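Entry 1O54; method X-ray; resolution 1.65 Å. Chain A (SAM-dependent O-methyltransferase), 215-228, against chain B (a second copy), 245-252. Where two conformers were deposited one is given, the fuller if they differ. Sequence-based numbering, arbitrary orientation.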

# COMPACT_ATOMS: atom_id res chain seq x y z
N THR A 215 -1.74 -0.72 17.73
CA THR A 215 -2.82 -1.66 17.39
C THR A 215 -4.13 -0.91 17.07
O THR A 215 -4.38 0.18 17.53
CB THR A 215 -3.12 -2.64 18.50
OG1 THR A 215 -3.71 -1.97 19.64
CG2 THR A 215 -1.85 -3.34 19.01
N THR A 216 -4.99 -1.60 16.35
CA THR A 216 -6.31 -1.04 16.04
C THR A 216 -7.17 -0.93 17.30
O THR A 216 -7.94 0.03 17.46
CB THR A 216 -7.03 -1.92 14.99
OG1 THR A 216 -7.11 -3.27 15.47
CG2 THR A 216 -6.28 -1.93 13.71
N ASN A 217 -7.04 -1.88 18.23
CA ASN A 217 -7.75 -1.79 19.52
C ASN A 217 -7.44 -0.48 20.25
O ASN A 217 -8.29 0.18 20.78
CB ASN A 217 -7.39 -2.99 20.44
CG ASN A 217 -7.49 -4.35 19.75
OD1 ASN A 217 -8.40 -5.16 20.04
ND2 ASN A 217 -6.57 -4.62 18.86
N GLN A 218 -6.16 -0.14 20.30
CA GLN A 218 -5.73 1.08 20.94
C GLN A 218 -6.27 2.31 20.22
O GLN A 218 -6.64 3.28 20.88
CB GLN A 218 -4.22 1.16 20.99
CG GLN A 218 -3.58 0.30 22.03
CD GLN A 218 -2.11 0.13 21.78
OE1 GLN A 218 -1.74 -0.33 20.71
NE2 GLN A 218 -1.26 0.53 22.74
N VAL A 219 -6.29 2.30 18.88
CA VAL A 219 -6.90 3.39 18.14
C VAL A 219 -8.35 3.58 18.54
O VAL A 219 -8.79 4.69 18.81
CB VAL A 219 -6.80 3.21 16.59
CG1 VAL A 219 -7.56 4.32 15.87
CG2 VAL A 219 -5.33 3.16 16.14
N GLN A 220 -9.10 2.49 18.59
CA GLN A 220 -10.52 2.54 18.95
C GLN A 220 -10.72 3.19 20.32
O GLN A 220 -11.58 4.07 20.48
CB GLN A 220 -11.10 1.15 18.90
CG GLN A 220 -11.08 0.52 17.51
CD GLN A 220 -11.07 -1.01 17.50
OE1 GLN A 220 -11.31 -1.67 18.52
NE2 GLN A 220 -10.79 -1.56 16.35
N GLU A 221 -9.96 2.74 21.32
CA GLU A 221 -10.10 3.25 22.67
C GLU A 221 -9.71 4.74 22.75
O GLU A 221 -10.37 5.55 23.42
CB GLU A 221 -9.27 2.40 23.64
CG GLU A 221 -9.51 2.70 25.12
CD GLU A 221 -10.94 2.45 25.60
OE1 GLU A 221 -11.55 1.48 25.17
OE2 GLU A 221 -11.43 3.26 26.43
N THR A 222 -8.66 5.13 22.02
CA THR A 222 -8.18 6.50 22.04
C THR A 222 -9.18 7.43 21.38
O THR A 222 -9.48 8.51 21.91
CB THR A 222 -6.80 6.55 21.35
OG1 THR A 222 -5.88 5.70 22.04
CG2 THR A 222 -6.21 7.96 21.44
N LEU A 223 -9.74 6.99 20.25
CA LEU A 223 -10.77 7.77 19.58
C LEU A 223 -11.99 7.99 20.47
O LEU A 223 -12.54 9.10 20.49
CB LEU A 223 -11.22 7.08 18.31
CG LEU A 223 -10.28 7.14 17.13
CD1 LEU A 223 -10.78 6.22 16.05
CD2 LEU A 223 -10.15 8.54 16.60
N LYS A 224 -12.40 6.97 21.20
CA LYS A 224 -13.55 7.09 22.11
C LYS A 224 -13.30 8.22 23.11
O LYS A 224 -14.18 9.03 23.39
CB LYS A 224 -13.78 5.79 22.87
CG LYS A 224 -15.01 5.86 23.74
CD LYS A 224 -15.44 4.52 24.23
CE LYS A 224 -16.72 4.65 25.08
NZ LYS A 224 -17.94 5.00 24.25
N LYS A 225 -12.09 8.23 23.67
CA LYS A 225 -11.74 9.22 24.68
C LYS A 225 -11.68 10.64 24.10
O LYS A 225 -12.19 11.61 24.68
CB LYS A 225 -10.44 8.79 25.36
CG LYS A 225 -9.93 9.76 26.37
CD LYS A 225 -10.91 10.01 27.49
CE LYS A 225 -11.24 8.73 28.24
N LEU A 226 -11.09 10.78 22.92
CA LEU A 226 -11.06 12.07 22.23
C LEU A 226 -12.47 12.63 21.99
O LEU A 226 -12.71 13.84 22.13
CB LEU A 226 -10.31 11.95 20.88
CG LEU A 226 -8.79 11.80 20.99
CD1 LEU A 226 -8.22 11.41 19.66
CD2 LEU A 226 -8.09 13.09 21.45
N GLN A 227 -13.38 11.74 21.63
CA GLN A 227 -14.73 12.13 21.29
C GLN A 227 -15.53 12.55 22.51
O GLN A 227 -16.57 13.18 22.37
CB GLN A 227 -15.40 11.06 20.41
CG GLN A 227 -14.73 11.15 19.02
CD GLN A 227 -15.08 10.08 18.03
OE1 GLN A 227 -15.85 9.18 18.34
NE2 GLN A 227 -14.49 10.17 16.81
N GLU A 228 -15.06 12.22 23.70
CA GLU A 228 -15.70 12.67 24.93
C GLU A 228 -15.34 14.12 25.29
O GLU A 228 -16.02 14.72 26.11
CB GLU A 228 -15.33 11.75 26.08
CG GLU A 228 -15.94 10.37 25.90
CD GLU A 228 -15.41 9.32 26.87
OE1 GLU A 228 -14.60 9.65 27.77
OE2 GLU A 228 -15.83 8.15 26.71
N LYS B 245 -11.70 6.12 8.84
CA LYS B 245 -12.92 6.73 9.38
C LYS B 245 -12.76 6.74 10.91
O LYS B 245 -12.56 5.68 11.52
CB LYS B 245 -14.12 5.92 8.96
CG LYS B 245 -14.29 5.85 7.47
CD LYS B 245 -15.60 5.22 7.09
CE LYS B 245 -16.74 6.25 7.13
NZ LYS B 245 -16.67 7.17 5.94
N PRO B 246 -12.74 7.91 11.56
CA PRO B 246 -12.48 7.98 13.01
C PRO B 246 -13.73 7.63 13.85
O PRO B 246 -14.23 8.47 14.63
CB PRO B 246 -12.02 9.42 13.19
CG PRO B 246 -12.80 10.16 12.14
CD PRO B 246 -12.91 9.25 10.98
N VAL B 247 -14.23 6.41 13.66
CA VAL B 247 -15.45 5.94 14.33
C VAL B 247 -15.01 4.79 15.23
O VAL B 247 -14.65 3.71 14.75
CB VAL B 247 -16.55 5.47 13.37
CG1 VAL B 247 -17.79 5.05 14.16
CG2 VAL B 247 -16.91 6.57 12.32
N PRO B 248 -14.97 5.02 16.53
CA PRO B 248 -14.38 4.01 17.45
C PRO B 248 -14.99 2.62 17.29
O PRO B 248 -14.26 1.64 17.40
CB PRO B 248 -14.68 4.57 18.83
CG PRO B 248 -14.89 6.04 18.62
CD PRO B 248 -15.38 6.25 17.25
N GLU B 249 -16.29 2.54 17.02
CA GLU B 249 -17.00 1.27 16.92
C GLU B 249 -16.94 0.63 15.53
O GLU B 249 -17.39 -0.49 15.34
CB GLU B 249 -18.45 1.48 17.29
CG GLU B 249 -18.62 2.00 18.70
CD GLU B 249 -18.53 3.52 18.84
OE1 GLU B 249 -18.35 4.26 17.81
OE2 GLU B 249 -18.66 3.97 20.01
N ARG B 250 -16.46 1.39 14.55
CA ARG B 250 -16.44 0.95 13.15
C ARG B 250 -15.20 1.48 12.47
O ARG B 250 -15.26 2.16 11.41
CB ARG B 250 -17.73 1.41 12.46
CG ARG B 250 -18.96 0.82 13.02
CD ARG B 250 -20.25 1.23 12.29
NE ARG B 250 -20.51 2.66 12.42
CZ ARG B 250 -21.00 3.25 13.51
NH1 ARG B 250 -21.31 2.55 14.60
NH2 ARG B 250 -21.19 4.57 13.51
N LEU B 251 -14.04 1.18 13.04
CA LEU B 251 -12.78 1.68 12.52
C LEU B 251 -12.38 0.92 11.24
O LEU B 251 -12.26 -0.30 11.25
CB LEU B 251 -11.69 1.58 13.58
CG LEU B 251 -10.30 1.98 13.10
CD1 LEU B 251 -10.20 3.47 12.87
CD2 LEU B 251 -9.32 1.52 14.18
N ARG B 252 -12.20 1.65 10.15
CA ARG B 252 -11.83 1.09 8.86
C ARG B 252 -11.25 2.19 7.97
O ARG B 252 -11.49 3.38 8.25
CB ARG B 252 -13.06 0.50 8.18
CG ARG B 252 -14.12 1.50 7.84
CD ARG B 252 -15.24 0.83 7.11
NE ARG B 252 -16.15 1.75 6.46
CZ ARG B 252 -15.98 2.29 5.24
NH1 ARG B 252 -14.86 2.09 4.53
NH2 ARG B 252 -16.94 3.07 4.75

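The chain A stretch reads as a capped helix laid against a loop of chain B that has no regular secondary structure. Thr A215 starts it without touching the partner. Its OG1 accepts from the backbone N of Gln A218 at 3.1 Å, capping the helix, and also donates to Gln A218 OE1 at 2.8 Å, so side chain and backbone of the two residues lock each other at the helix start.

Leu B251 is met by residues from Thr A216 to Leu A223, about two turns of helix. Thr A216 points its CA-to-CB bond toward chain B, yet its closest approach is through the backbone, O to Leu B251 CD2 at 3.9 Å; its hydroxyl is satisfied elsewhere in the structure. Asn A217 and Gln A218 contribute nothing across the interface, as expected for positions on other sides of the helix. Val A219 adds the tighter apolar contact, CG1 to Leu B251 CD2 at 3.7 Å.

Gln A220 marks the point of closest backbone approach, its CA 4.4 Å from the CA of Pro B248. Both CA-to-CB bonds run sideways to the partner, and the glutamine CG lies 3.4 Å from Pro B248 O and 3.9 Å from Leu B251 CD2.

Leu A223, one turn beyond Val A219, is the apolar hub of the helix. Its CB packs on Pro B248 CG at 3.8 Å, its CD2 reaches Pro B246 CB at 4.0 Å, and its CD1 meets Leu B251 CD1 at 4.2 Å. One leucine thus touches two prolines and a leucine: Pro B248 sits within the type I turn from Val B247 to Arg B250, with Pro B246 just before it and Leu B251 just after.

At Lys A224 the backbone again comes close, N to Pro B248 CG at 3.7 Å. That nitrogen already donates to Gln A220 O at 3.1 Å, so the proline ring covers a satisfied amide. Farther out, Lys A224 NZ and Glu B249 OE2 stand 4.4 Å apart, opposite charges near each other but beyond a salt bridge.

Gln A227, one turn past Leu A223, supplies the single hydrogen bond between the stretches. Its NE2 donates to Pro B246 O at 2.8 Å with an angle of 153°, while its OE1 lies 3.2 Å from Pro B248 CD. The rule is economical: residues spaced along one helical face supply apolar packing, and a side-chain amide answers a loop carbonyl.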